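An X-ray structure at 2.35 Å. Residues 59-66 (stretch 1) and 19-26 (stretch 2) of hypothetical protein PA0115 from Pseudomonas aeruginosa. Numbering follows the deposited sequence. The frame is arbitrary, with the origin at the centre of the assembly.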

# COMPACT_ATOMS: atom_id res chain seq x y z
N GLN A 59 12.33 -3.56 -13.69
CA GLN A 59 12.28 -2.71 -12.49
C GLN A 59 10.86 -2.60 -11.90
O GLN A 59 9.88 -2.46 -12.64
CB GLN A 59 12.78 -1.30 -12.84
CG GLN A 59 14.22 -1.25 -13.33
CD GLN A 59 15.18 -1.68 -12.24
OE1 GLN A 59 15.34 -0.98 -11.21
NE2 GLN A 59 15.83 -2.82 -12.45
N LEU A 60 10.78 -2.66 -10.57
CA LEU A 60 9.50 -2.52 -9.87
C LEU A 60 9.37 -1.01 -9.63
O LEU A 60 10.14 -0.43 -8.87
CB LEU A 60 9.53 -3.26 -8.53
CG LEU A 60 8.20 -3.80 -7.99
CD1 LEU A 60 8.25 -3.90 -6.47
CD2 LEU A 60 7.09 -2.89 -8.42
N LEU A 61 8.39 -0.37 -10.26
CA LEU A 61 8.25 1.07 -10.10
C LEU A 61 7.18 1.53 -9.11
O LEU A 61 7.25 2.64 -8.58
CB LEU A 61 7.99 1.72 -11.46
CG LEU A 61 9.03 1.49 -12.57
CD1 LEU A 61 8.67 2.39 -13.75
CD2 LEU A 61 10.45 1.80 -12.08
N ALA A 62 6.20 0.67 -8.84
CA ALA A 62 5.15 1.02 -7.91
C ALA A 62 4.67 -0.22 -7.21
O ALA A 62 4.64 -1.31 -7.81
CB ALA A 62 3.98 1.70 -8.64
N TYR A 63 4.27 -0.04 -5.95
CA TYR A 63 3.80 -1.13 -5.13
C TYR A 63 2.86 -0.68 -4.03
O TYR A 63 2.87 0.47 -3.60
CB TYR A 63 5.01 -1.81 -4.47
CG TYR A 63 4.66 -2.80 -3.38
CD1 TYR A 63 4.46 -4.15 -3.68
CD2 TYR A 63 4.52 -2.38 -2.07
CE1 TYR A 63 4.12 -5.05 -2.68
CE2 TYR A 63 4.17 -3.28 -1.07
CZ TYR A 63 3.97 -4.61 -1.37
OH TYR A 63 3.65 -5.51 -0.37
N LEU A 64 2.00 -1.60 -3.61
CA LEU A 64 1.11 -1.37 -2.48
C LEU A 64 0.68 -2.75 -1.97
O LEU A 64 0.58 -3.73 -2.73
CB LEU A 64 -0.09 -0.47 -2.83
CG LEU A 64 -1.37 -0.95 -3.51
CD1 LEU A 64 -2.10 -1.99 -2.65
CD2 LEU A 64 -2.25 0.27 -3.74
N ARG A 65 0.46 -2.82 -0.67
CA ARG A 65 0.07 -4.05 -0.02
C ARG A 65 -1.37 -4.03 0.49
O ARG A 65 -1.86 -3.01 1.00
CB ARG A 65 1.03 -4.32 1.15
CG ARG A 65 0.71 -5.56 1.95
CD ARG A 65 1.71 -5.77 3.06
NE ARG A 65 1.63 -4.74 4.10
CZ ARG A 65 2.39 -4.73 5.19
NH1 ARG A 65 3.30 -5.69 5.38
NH2 ARG A 65 2.25 -3.76 6.09
N LEU A 66 -2.03 -5.17 0.35
CA LEU A 66 -3.39 -5.35 0.81
C LEU A 66 -3.45 -6.43 1.91
O LEU A 66 -3.10 -7.59 1.68
CB LEU A 66 -4.28 -5.75 -0.38
CG LEU A 66 -4.40 -4.65 -1.43
CD1 LEU A 66 -4.49 -5.22 -2.83
CD2 LEU A 66 -5.59 -3.80 -1.13
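Stretch 2 (19-26) YALLQLRT

Residues 19-26 form part of a helix that extends beyond the stretch at both ends, and it packs against the strand 59-66. The helical repeat is plain in the backbone hydrogen bonds, from Q23 N to Y19 O (2.8 Å) through T26 N to L22 O (3.0 Å). The two axes approach to 9.0 Å and cross at -56°, so the helix runs obliquely over the strand, with the N-to-C directions more nearly parallel than antiparallel. The backbones come near each other where L60 CA lies 6.7 Å from A20 CA and Y63 CA lies 7.0 Å from L21 CA.

On the helix, A20, L21, L24 and R25 direct their CA-to-CB bonds toward the strand, the i, i+1, i+4, i+5 spacing expected of one helical face. The strand answers with L60, Y63 and R65, whereas L61, A62 and L64 point away.

L60 is central to the apolar contact. Its CD1 reaches L21 CA at 3.6 Å and L24 CD2 at 4.0 Å, while A20 CB is 4.4 Å from the same L60 CD1; the small alanine side chain is compatible with this close backbone approach. L24, whose branched apolar side chain fills space without needing a polar partner, also lays CD2 against the strand backbone, 3.7 Å from L60 O, and meets Y63 CB at 4.1 Å.

Y63 links the apolar and polar parts of the contact. Its ring packs obliquely on L21, with Y63 CE1 3.8 Å from L21 CB, and its hydroxyl accepts a weak hydrogen bond from R25 NH2 to Y63 OH (3.4 Å, 129°), at the edge of the guanidinium. Farther along, R25 NH1 and R65 NH1 stand 4.0 Å apart. These like charges gain nothing from each other directly, but both groups have hydrogen-bonding partners elsewhere in the structure.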

# COMPACT_ATOMS: atom_id res chain seq x y z
N TYR A 19 11.83 -10.05 -2.90
CA TYR A 19 13.05 -9.30 -2.72
C TYR A 19 12.82 -7.90 -3.30
O TYR A 19 13.04 -6.89 -2.63
CB TYR A 19 14.19 -10.02 -3.43
CG TYR A 19 15.55 -9.56 -3.01
CD1 TYR A 19 16.23 -8.59 -3.74
CD2 TYR A 19 16.13 -10.04 -1.84
CE1 TYR A 19 17.45 -8.09 -3.30
CE2 TYR A 19 17.34 -9.55 -1.40
CZ TYR A 19 18.00 -8.57 -2.13
OH TYR A 19 19.20 -8.07 -1.69
N ALA A 20 12.32 -7.84 -4.53
CA ALA A 20 12.08 -6.57 -5.21
C ALA A 20 11.17 -5.63 -4.43
O ALA A 20 11.52 -4.47 -4.23
CB ALA A 20 11.50 -6.80 -6.60
N LEU A 21 10.03 -6.13 -3.99
CA LEU A 21 9.09 -5.29 -3.26
C LEU A 21 9.65 -4.85 -1.90
O LEU A 21 9.35 -3.76 -1.43
CB LEU A 21 7.74 -6.00 -3.10
CG LEU A 21 7.56 -7.13 -2.08
CD1 LEU A 21 7.15 -6.56 -0.73
CD2 LEU A 21 6.49 -8.09 -2.57
N LEU A 22 10.48 -5.68 -1.25
CA LEU A 22 11.03 -5.26 0.03
C LEU A 22 12.13 -4.24 -0.23
O LEU A 22 12.37 -3.32 0.56
CB LEU A 22 11.57 -6.45 0.81
CG LEU A 22 10.51 -7.38 1.43
CD1 LEU A 22 11.20 -8.55 2.16
CD2 LEU A 22 9.63 -6.57 2.40
N GLN A 23 12.80 -4.40 -1.36
CA GLN A 23 13.87 -3.48 -1.68
C GLN A 23 13.34 -2.09 -2.03
O GLN A 23 13.97 -1.07 -1.71
CB GLN A 23 14.68 -4.03 -2.83
CG GLN A 23 15.98 -3.32 -3.01
CD GLN A 23 16.13 -2.80 -4.40
OE1 GLN A 23 16.17 -1.59 -4.62
NE2 GLN A 23 16.19 -3.73 -5.36
N LEU A 24 12.19 -2.04 -2.69
CA LEU A 24 11.60 -0.75 -3.07
C LEU A 24 11.08 -0.06 -1.81
O LEU A 24 11.28 1.15 -1.60
CB LEU A 24 10.46 -0.95 -4.06
CG LEU A 24 9.69 0.32 -4.45
CD1 LEU A 24 10.64 1.37 -5.01
CD2 LEU A 24 8.62 -0.04 -5.47
N ARG A 25 10.44 -0.84 -0.96
CA ARG A 25 9.87 -0.33 0.29
C ARG A 25 10.94 0.24 1.21
O ARG A 25 10.74 1.29 1.84
CB ARG A 25 9.07 -1.44 0.98
CG ARG A 25 7.66 -1.58 0.43
CD ARG A 25 7.01 -2.89 0.84
NE ARG A 25 7.22 -3.24 2.25
CZ ARG A 25 6.71 -4.32 2.80
NH1 ARG A 25 6.94 -4.60 4.09
NH2 ARG A 25 5.95 -5.12 2.07
N THR A 26 12.07 -0.45 1.27
CA THR A 26 13.17 -0.02 2.12
C THR A 26 13.79 1.25 1.56
O THR A 26 14.11 2.20 2.30
CB THR A 26 14.27 -1.09 2.20
OG1 THR A 26 13.74 -2.28 2.79
CG2 THR A 26 15.42 -0.60 3.04